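Cysteine synthase 3 (PDB 6KR5) catalyses the pyridoxal-phosphate-dependent formation of L-cysteine from O-acetyl-L-serine and sulfide, as an O-acetylserine sulfhydrylase. Local coordinates at residues T24-L29 with K43-L48; H30-H35 with R267-Y272; V200-K205 with K248-E253. All coordinates share one frame; numbering follows the deposited sequence.

Contact 1 (T24-L29 with K43-L48); sequences TPLVEL and KILVKL
The flat groups here are the peptide units of an antiparallel strand pair, joined through their N-H and C=O groups. Val27 and Val46 form the hydrogen-bonded pair. Val27 N gives to Val46 O at 2.9 Å and Val46 N to Val27 O at 2.8 Å, both in the carbonyl plane. Leu48 N to Pro25 O and Leu29 N to Ile44 O extend the ladder and run nearly along the C=O axes. A water accepts from Ile44 N and donates to Leu29 O.

Val27 and Val46 lie on one face of the sheet. There Leu29 crosses Val46 at about a right angle, with Leu29 CD1 3.7 Å from Val46 CG1, and Val27 CG2 meets Leu48 CD1 at 3.6 Å. The other face carries Leu26, Glu28, Leu45 and Lys47. Leu26 CD1 presses on Leu45 CB at 3.6 Å, and Glu28 CG lies beside Leu45 CD2. Lys47 runs out with CG anti to the backbone N (chi1 -173°) and bends at chi4. Lys47 NZ gives a hydrogen bond to Thr24 OG1 at 2.9 Å and a weak one to Thr24 O; Thr24 OG1 also bonds to Glu49. The ammonium's main partner is Glu175 of helix 169-179, in a salt bridge.

Strand 43-48 bonds on to strand 301-306. Helix 279-292 packs on Leu29 and Val46, and helix 169-179 on Leu26. Beyond Leu26 and Val27 the sheet continues into a parallel strand of the second subunit.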
loop_
_atom_site.group_PDB
_atom_site.type_symbol
_atom_site.label_atom_id
_atom_site.label_comp_id
_atom_site.label_asym_id
_atom_site.label_seq_id
_atom_site.Cartn_x
_atom_site.Cartn_y
_atom_site.Cartn_z
ATOM N N THR B 24 -7.492 3.254 -9.442
ATOM C CA THR B 24 -6.202 3.707 -8.925
ATOM C C THR B 24 -5.794 5.058 -9.507
ATOM O O THR B 24 -6.247 5.446 -10.585
ATOM C CB THR B 24 -5.128 2.674 -9.244
ATOM O OG1 THR B 24 -5.083 2.463 -10.655
ATOM C CG2 THR B 24 -5.428 1.349 -8.529
ATOM N N PRO B 25 -4.937 5.801 -8.804
ATOM C CA PRO B 25 -4.629 7.169 -9.235
ATOM C C PRO B 25 -3.716 7.204 -10.442
ATOM O O PRO B 25 -2.863 6.335 -10.630
ATOM C CB PRO B 25 -3.918 7.777 -8.021
ATOM C CG PRO B 25 -4.070 6.800 -6.913
ATOM C CD PRO B 25 -4.283 5.467 -7.533
ATOM N N LEU B 26 -3.897 8.248 -11.248
ATOM C CA LEU B 26 -3.027 8.574 -12.372
ATOM C C LEU B 26 -2.325 9.888 -12.032
ATOM O O LEU B 26 -2.996 10.902 -11.805
ATOM C CB LEU B 26 -3.838 8.687 -13.661
ATOM C CG LEU B 26 -3.078 8.852 -14.969
ATOM C CD1 LEU B 26 -2.112 7.710 -15.200
ATOM C CD2 LEU B 26 -4.077 8.928 -16.112
ATOM N N VAL B 27 -0.989 9.861 -11.968
ATOM C CA VAL B 27 -0.182 10.924 -11.366
ATOM C C VAL B 27 0.870 11.415 -12.356
ATOM O O VAL B 27 1.518 10.618 -13.042
ATOM C CB VAL B 27 0.494 10.427 -10.068
ATOM C CG1 VAL B 27 1.302 11.549 -9.388
ATOM C CG2 VAL B 27 -0.554 9.850 -9.117
ATOM N N GLU B 28 1.065 12.733 -12.405
ATOM C CA GLU B 28 2.118 13.303 -13.243
ATOM C C GLU B 28 3.503 13.029 -12.667
ATOM O O GLU B 28 3.737 13.221 -11.466
ATOM C CB GLU B 28 1.940 14.815 -13.367
ATOM C CG GLU B 28 0.624 15.272 -13.983
ATOM C CD GLU B 28 0.437 16.788 -13.903
ATOM O OE1 GLU B 28 1.122 17.445 -13.090
ATOM O OE2 GLU B 28 -0.406 17.318 -14.661
ATOM N N LEU B 29 4.434 12.625 -13.545
ATOM C CA LEU B 29 5.864 12.641 -13.234
ATOM C C LEU B 29 6.441 14.025 -13.523
ATOM O O LEU B 29 6.059 14.669 -14.505
ATOM C CB LEU B 29 6.603 11.598 -14.070
ATOM C CG LEU B 29 6.408 10.145 -13.668
ATOM C CD1 LEU B 29 7.303 9.258 -14.536
ATOM C CD2 LEU B 29 6.697 9.929 -12.185
ATOM N N LYS B 43 3.521 14.955 -21.737
ATOM C CA LYS B 43 2.954 14.628 -20.431
ATOM C C LYS B 43 3.194 13.152 -20.155
ATOM O O LYS B 43 2.792 12.304 -20.954
ATOM C CB LYS B 43 1.458 14.936 -20.382
ATOM C CG LYS B 43 1.104 16.407 -20.620
ATOM C CD LYS B 43 0.217 16.562 -21.851
ATOM C CE LYS B 43 -0.355 17.966 -21.960
ATOM N NZ LYS B 43 0.698 18.996 -22.174
ATOM N N ILE B 44 3.838 12.847 -19.031
ATOM C CA ILE B 44 4.173 11.472 -18.673
ATOM C C ILE B 44 3.470 11.163 -17.360
ATOM O O ILE B 44 3.794 11.747 -16.320
ATOM C CB ILE B 44 5.687 11.245 -18.564
ATOM C CG1 ILE B 44 6.372 11.633 -19.880
ATOM C CG2 ILE B 44 5.968 9.777 -18.273
ATOM C CD1 ILE B 44 6.925 13.025 -19.915
ATOM N N LEU B 45 2.501 10.252 -17.410
ATOM C CA LEU B 45 1.630 9.954 -16.282
ATOM C C LEU B 45 1.834 8.515 -15.854
ATOM O O LEU B 45 1.972 7.630 -16.706
ATOM C CB LEU B 45 0.158 10.166 -16.647
ATOM C CG LEU B 45 -0.168 11.482 -17.344
ATOM C CD1 LEU B 45 -1.656 11.480 -17.718
ATOM C CD2 LEU B 45 0.190 12.660 -16.442
ATOM N N VAL B 46 1.828 8.274 -14.542
ATOM C CA VAL B 46 2.010 6.930 -14.001
ATOM C C VAL B 46 0.729 6.485 -13.309
ATOM O O VAL B 46 0.140 7.233 -12.518
ATOM C CB VAL B 46 3.221 6.853 -13.048
ATOM C CG1 VAL B 46 4.511 6.933 -13.849
ATOM C CG2 VAL B 46 3.181 7.933 -11.965
ATOM N N LYS B 47 0.302 5.257 -13.602
ATOM C CA LYS B 47 -0.890 4.679 -12.992
ATOM C C LYS B 47 -0.443 3.758 -11.866
ATOM O O LYS B 47 0.271 2.783 -12.109
ATOM C CB LYS B 47 -1.727 3.913 -14.015
ATOM C CG LYS B 47 -3.057 3.450 -13.425
ATOM C CD LYS B 47 -4.084 3.132 -14.481
ATOM C CE LYS B 47 -5.404 2.703 -13.845
ATOM N NZ LYS B 47 -6.131 3.762 -13.073
ATOM N N LEU B 48 -0.846 4.082 -10.636
ATOM C CA LEU B 48 -0.248 3.483 -9.440
ATOM C C LEU B 48 -1.091 2.306 -8.964
ATOM O O LEU B 48 -1.978 2.452 -8.115
ATOM C CB LEU B 48 -0.091 4.538 -8.356
ATOM C CG LEU B 48 0.649 5.760 -8.877
ATOM C CD1 LEU B 48 0.805 6.753 -7.745
ATOM C CD2 LEU B 48 1.996 5.363 -9.386
HETATM O O HOH W 1 4.715 14.815 -17.026
#

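Contact 2 (H30-H35 with R267-Y272); sequences HGVTDH and RAVVKY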
loop_
_atom_site.group_PDB
_atom_site.type_symbol
_atom_site.label_atom_id
_atom_site.label_comp_id
_atom_site.label_asym_id
_atom_site.label_seq_id
_atom_site.Cartn_x
_atom_site.Cartn_y
_atom_site.Cartn_z
ATOM N N HIS B 30 7.374 14.470 -12.677
ATOM C CA HIS B 30 8.013 15.775 -12.864
ATOM C C HIS B 30 9.513 15.697 -12.633
ATOM O O HIS B 30 10.298 16.273 -13.393
ATOM C CB HIS B 30 7.417 16.824 -11.920
ATOM C CG HIS B 30 5.974 17.116 -12.177
ATOM N ND1 HIS B 30 5.537 17.799 -13.291
ATOM C CD2 HIS B 30 4.866 16.824 -11.454
ATOM C CE1 HIS B 30 4.220 17.899 -13.253
ATOM N NE2 HIS B 30 3.790 17.323 -12.145
ATOM N N GLY B 31 9.917 15.011 -11.566
ATOM C CA GLY B 31 11.323 14.985 -11.210
ATOM C C GLY B 31 12.167 14.271 -12.242
ATOM O O GLY B 31 13.191 14.791 -12.693
ATOM N N VAL B 32 11.742 13.070 -12.646
ATOM C CA VAL B 32 12.524 12.294 -13.605
ATOM C C VAL B 32 12.232 12.662 -15.051
ATOM O O VAL B 32 12.912 12.152 -15.947
ATOM C CB VAL B 32 12.323 10.775 -13.414
ATOM C CG1 VAL B 32 12.849 10.344 -12.055
ATOM C CG2 VAL B 32 10.857 10.362 -13.619
ATOM N N THR B 33 11.258 13.542 -15.310
ATOM C CA THR B 33 11.019 14.047 -16.658
ATOM C C THR B 33 11.795 15.324 -16.939
ATOM O O THR B 33 11.745 15.825 -18.068
ATOM C CB THR B 33 9.525 14.308 -16.893
ATOM O OG1 THR B 33 9.085 15.372 -16.038
ATOM C CG2 THR B 33 8.707 13.045 -16.627
ATOM N N ASP B 34 12.510 15.838 -15.935
ATOM C CA ASP B 34 13.319 17.056 -16.012
ATOM C C ASP B 34 14.640 16.700 -16.691
ATOM O O ASP B 34 15.677 16.498 -16.054
ATOM C CB ASP B 34 13.515 17.619 -14.608
ATOM C CG ASP B 34 14.388 18.862 -14.568
ATOM O OD1 ASP B 34 14.496 19.582 -15.584
ATOM O OD2 ASP B 34 14.968 19.103 -13.488
ATOM N N HIS B 35 14.590 16.608 -18.020
ATOM C CA HIS B 35 15.740 16.219 -18.821
ATOM C C HIS B 35 15.600 16.826 -20.207
ATOM O O HIS B 35 14.488 16.856 -20.747
ATOM C CB HIS B 35 15.872 14.696 -18.936
ATOM C CG HIS B 35 17.198 14.248 -19.468
ATOM N ND1 HIS B 35 17.397 13.919 -20.791
ATOM C CD2 HIS B 35 18.395 14.094 -18.857
ATOM C CE1 HIS B 35 18.659 13.568 -20.967
ATOM N NE2 HIS B 35 19.286 13.665 -19.810
ATOM N N ARG B 267 15.005 3.599 -8.269
ATOM C CA ARG B 267 15.603 4.415 -7.217
ATOM C C ARG B 267 15.463 5.897 -7.520
ATOM O O ARG B 267 15.263 6.708 -6.607
ATOM C CB ARG B 267 17.076 4.058 -7.038
ATOM C CG ARG B 267 17.289 2.711 -6.374
ATOM C CD ARG B 267 18.744 2.510 -5.984
ATOM N NE ARG B 267 19.615 2.298 -7.141
ATOM C CZ ARG B 267 19.867 1.113 -7.688
ATOM N NH1 ARG B 267 19.309 0.014 -7.191
ATOM N NH2 ARG B 267 20.688 1.029 -8.723
ATOM N N ALA B 268 15.591 6.277 -8.792
ATOM C CA ALA B 268 15.481 7.692 -9.151
ATOM C C ALA B 268 14.053 8.200 -8.982
ATOM O O ALA B 268 13.839 9.340 -8.555
ATOM C CB ALA B 268 15.959 7.904 -10.585
ATOM N N VAL B 269 13.065 7.364 -9.301
ATOM C CA VAL B 269 11.671 7.781 -9.192
ATOM C C VAL B 269 11.307 8.061 -7.739
ATOM O O VAL B 269 10.639 9.055 -7.436
ATOM C CB VAL B 269 10.766 6.708 -9.820
ATOM C CG1 VAL B 269 9.301 6.999 -9.526
ATOM C CG2 VAL B 269 11.018 6.671 -11.316
ATOM N N VAL B 270 11.737 7.202 -6.811
ATOM C CA VAL B 270 11.377 7.472 -5.425
ATOM C C VAL B 270 12.147 8.686 -4.899
ATOM O O VAL B 270 11.583 9.507 -4.165
ATOM C CB VAL B 270 11.544 6.207 -4.548
ATOM C CG1 VAL B 270 12.959 5.729 -4.526
ATOM C CG2 VAL B 270 11.023 6.452 -3.119
ATOM N N LYS B 271 13.399 8.879 -5.320
ATOM C CA LYS B 271 14.169 10.006 -4.794
ATOM C C LYS B 271 13.679 11.338 -5.350
ATOM O O LYS B 271 13.640 12.340 -4.621
ATOM C CB LYS B 271 15.653 9.833 -5.101
ATOM C CG LYS B 271 16.536 10.855 -4.377
ATOM C CD LYS B 271 18.017 10.567 -4.594
ATOM C CE LYS B 271 18.873 11.648 -3.959
ATOM N NZ LYS B 271 20.329 11.444 -4.197
ATOM N N TYR B 272 13.325 11.385 -6.641
ATOM C CA TYR B 272 13.036 12.657 -7.291
ATOM C C TYR B 272 11.563 12.917 -7.561
ATOM O O TYR B 272 11.196 14.077 -7.800
ATOM C CB TYR B 272 13.852 12.770 -8.590
ATOM C CG TYR B 272 15.330 12.716 -8.263
ATOM C CD1 TYR B 272 15.894 13.671 -7.430
ATOM C CD2 TYR B 272 16.140 11.691 -8.725
ATOM C CE1 TYR B 272 17.230 13.626 -7.090
ATOM C CE2 TYR B 272 17.496 11.642 -8.392
ATOM C CZ TYR B 272 18.029 12.614 -7.572
ATOM O OH TYR B 272 19.373 12.599 -7.214
#
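A type I beta turn from Gly31 to Asp34, in the loop that follows edge strand 26-28, docks against the last turns of helix 259-273. Val32 does most of the touching. Its CG1, anti to the carbonyl carbon (chi1 -64°), reaches over the helix backbone and lies 3.8 Å from Ala268 O. Val32 CG1 also lies 4.2 Å from both Ala268 CB and Val269 CG2. Tyr272 CB borders it at 4.3 Å from Val32 CG1. One branch of valine thus sits among Ala268, Val269 and, one turn on, Tyr272, and the contact is small and apolar.

Gly31 brings the backbones together. Having no side chain, it can pass close to the helix end, and Gly31 CA approaches Tyr272 O at 3.5 Å in a CA-H...O contact with an angle of 160° at the hydrogen. In the fold, this joins the start of the loop between strands 26-28 and 43-48 of the mixed sheet to a helix more than 230 residues later. Asp273, next after Tyr272, fastens the start of the turn: its OD1 takes the N-H groups of His30 and Gly31 and its OD2 that of Val32, so one carboxylate grips three successive N-H groups.

The Tyr272 ring leads away from the turn, and Lys271 CG lies 3.9 Å above one of its faces, toward the rim. Helix 327-335 supplies Lys327, which touches Tyr272, bonds to Gly31 O and forms a salt bridge with Asp34. Val32 also rests on Leu289 of helix 279-292.

Contact 3 (V200-K205 with K248-E253); sequences VGENLK and KEVVDE
Val250 sets its two methyls against helix 195-207, with CG2 on Glu202 CG at 3.7 Å and CG1 over the backbone at Gly201, 4.0 Å from Gly201 C. This helix is the crossover of a beta-alpha-beta unit between the parallel strands 186-190 and 212-218. The partner segment leads into the outermost strand of the same sheet, 253-257. Gly201 has no side chain, so Val250 can lie close to the helix. Glu202 crosses Val250 at about a right angle. Its CG packs on the valine, while its OE2 turns to a salt bridge with Lys247.

Lys205, one turn after Gly201, supplies the polar half. Its chain is extended beyond CG and points its ammonium at the loop, tip to tip with Asp252. Lys205 NZ forms a salt bridge with Asp252 OD2 at 2.9 Å, meeting the oxygen from above the carboxylate plane, about 30° out of it. Asp252 OD2 also accepts the backbone N-H of Val213, so strand 212-218 helps position the carboxylate.

Water adds to this grip. One molecule joins Lys205 NZ, at 2.7 Å, to Glu249 O. A second is held by Asp252 OD1 and lies on a weak bond from NZ. The remaining bond is the shortest to protein: Lys205 NZ stands 2.8 Å from Val250 O, 46° above the carbonyl plane.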
loop_
_atom_site.group_PDB
_atom_site.type_symbol
_atom_site.label_atom_id
_atom_site.label_comp_id
_atom_site.label_asym_id
_atom_site.label_seq_id
_atom_site.Cartn_x
_atom_site.Cartn_y
_atom_site.Cartn_z
ATOM N N VAL B 200 -5.455 -3.656 -21.572
ATOM C CA VAL B 200 -5.530 -2.203 -21.674
ATOM C C VAL B 200 -5.386 -1.771 -23.126
ATOM O O VAL B 200 -6.109 -0.886 -23.597
ATOM C CB VAL B 200 -4.471 -1.532 -20.779
ATOM C CG1 VAL B 200 -4.493 -0.013 -20.975
ATOM C CG2 VAL B 200 -4.718 -1.874 -19.329
ATOM N N GLY B 201 -4.459 -2.394 -23.859
ATOM C CA GLY B 201 -4.249 -2.007 -25.244
ATOM C C GLY B 201 -5.485 -2.227 -26.097
ATOM O O GLY B 201 -5.900 -1.340 -26.849
ATOM N N GLU B 202 -6.109 -3.402 -25.971
ATOM C CA GLU B 202 -7.302 -3.676 -26.771
ATOM C C GLU B 202 -8.434 -2.722 -26.420
ATOM O O GLU B 202 -9.141 -2.228 -27.310
ATOM C CB GLU B 202 -7.751 -5.125 -26.582
ATOM C CG GLU B 202 -6.889 -6.142 -27.316
ATOM C CD GLU B 202 -7.424 -7.556 -27.215
ATOM O OE1 GLU B 202 -8.033 -7.896 -26.175
ATOM O OE2 GLU B 202 -7.224 -8.336 -28.173
ATOM N N ASN B 203 -8.622 -2.442 -25.128
ATOM C CA ASN B 203 -9.769 -1.641 -24.728
ATOM C C ASN B 203 -9.554 -0.158 -24.999
ATOM O O ASN B 203 -10.521 0.556 -25.288
ATOM C CB ASN B 203 -10.095 -1.883 -23.256
ATOM C CG ASN B 203 -10.846 -3.173 -23.040
ATOM O OD1 ASN B 203 -11.997 -3.309 -23.455
ATOM N ND2 ASN B 203 -10.202 -4.133 -22.388
ATOM N N LEU B 204 -8.313 0.329 -24.924
ATOM C CA LEU B 204 -8.068 1.704 -25.344
ATOM C C LEU B 204 -8.210 1.841 -26.855
ATOM O O LEU B 204 -8.765 2.832 -27.342
ATOM C CB LEU B 204 -6.687 2.169 -24.887
ATOM C CG LEU B 204 -6.552 2.450 -23.387
ATOM C CD1 LEU B 204 -5.137 2.906 -23.058
ATOM C CD2 LEU B 204 -7.574 3.491 -22.953
ATOM N N LYS B 205 -7.729 0.853 -27.617
ATOM C CA LYS B 205 -7.775 0.988 -29.070
ATOM C C LYS B 205 -9.203 0.929 -29.595
ATOM O O LYS B 205 -9.496 1.499 -30.652
ATOM C CB LYS B 205 -6.905 -0.082 -29.734
ATOM C CG LYS B 205 -5.458 0.355 -29.937
ATOM C CD LYS B 205 -4.571 -0.790 -30.434
ATOM C CE LYS B 205 -3.208 -0.243 -30.843
ATOM N NZ LYS B 205 -2.220 -1.308 -31.161
ATOM N N LYS B 248 0.478 -10.428 -30.505
ATOM C CA LYS B 248 1.452 -9.503 -31.074
ATOM C C LYS B 248 0.791 -8.384 -31.869
ATOM O O LYS B 248 1.333 -7.271 -31.935
ATOM C CB LYS B 248 2.442 -10.267 -31.957
ATOM C CG LYS B 248 1.798 -10.932 -33.158
ATOM C CD LYS B 248 2.847 -11.569 -34.053
ATOM C CE LYS B 248 2.198 -12.269 -35.240
ATOM N NZ LYS B 248 1.153 -13.241 -34.812
ATOM N N GLU B 249 -0.376 -8.646 -32.467
ATOM C CA GLU B 249 -1.020 -7.631 -33.293
ATOM C C GLU B 249 -1.545 -6.449 -32.482
ATOM O O GLU B 249 -1.799 -5.393 -33.064
ATOM C CB GLU B 249 -2.152 -8.257 -34.105
ATOM C CG GLU B 249 -3.322 -8.748 -33.284
ATOM C CD GLU B 249 -3.207 -10.215 -32.885
ATOM O OE1 GLU B 249 -2.127 -10.821 -33.078
ATOM O OE2 GLU B 249 -4.209 -10.764 -32.374
ATOM N N VAL B 250 -1.702 -6.593 -31.161
ATOM C CA VAL B 250 -2.127 -5.479 -30.309
ATOM C C VAL B 250 -0.969 -4.553 -29.973
ATOM O O VAL B 250 -1.185 -3.373 -29.637
ATOM C CB VAL B 250 -2.763 -6.034 -29.019
ATOM C CG1 VAL B 250 -3.228 -4.922 -28.062
ATOM C CG2 VAL B 250 -3.925 -6.937 -29.359
ATOM N N VAL B 251 0.257 -5.054 -30.052
ATOM C CA VAL B 251 1.436 -4.345 -29.564
ATOM C C VAL B 251 2.128 -3.647 -30.726
ATOM O O VAL B 251 2.398 -4.267 -31.762
ATOM C CB VAL B 251 2.396 -5.313 -28.855
ATOM C CG1 VAL B 251 3.675 -4.605 -28.442
ATOM C CG2 VAL B 251 1.698 -5.961 -27.659
ATOM N N ASP B 252 2.440 -2.368 -30.546
ATOM C CA ASP B 252 3.074 -1.575 -31.590
ATOM C C ASP B 252 4.586 -1.496 -31.470
ATOM O O ASP B 252 5.264 -1.261 -32.480
ATOM C CB ASP B 252 2.500 -0.160 -31.575
ATOM C CG ASP B 252 1.035 -0.155 -31.864
ATOM O OD1 ASP B 252 0.668 -0.633 -32.958
ATOM O OD2 ASP B 252 0.249 0.271 -30.990
ATOM N N GLU B 253 5.131 -1.686 -30.275
ATOM C CA GLU B 253 6.564 -1.568 -30.050
ATOM C C GLU B 253 6.917 -2.395 -28.825
ATOM O O GLU B 253 6.170 -2.394 -27.840
ATOM C CB GLU B 253 6.979 -0.105 -29.842
ATOM C CG GLU B 253 8.439 0.098 -29.447
ATOM C CD GLU B 253 8.733 1.519 -28.993
ATOM O OE1 GLU B 253 7.769 2.267 -28.715
ATOM O OE2 GLU B 253 9.925 1.884 -28.907
HETATM O O HOH W 2 -3.216 -2.963 -33.110
HETATM O O HOH W 3 -1.621 0.486 -34.100
#

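The three contacts are spread around the mixed six-stranded sheet. Contact 1 forms one margin, with strand 26-28 outermost within this chain and continued by the second subunit. Contact 3 lies at the other, where residues 248-253 enter strand 253-257. Their centres are about 19 Å apart. Residues 30-35 of contact 2 follow 24-29 of contact 1 directly, and the two centres are about 13 Å apart. They touch where Ile44 CD1 packs on Thr33 CG2 at 3.7 Å, and helix 279-292 borders both. Contact 3 falls between the halves of contact 2, about 27 Å away between centres. Contacts 1 and 2 thus lie on the dimer side, while contact 3 ties the crossover helix to the last strand's approach within one subunit.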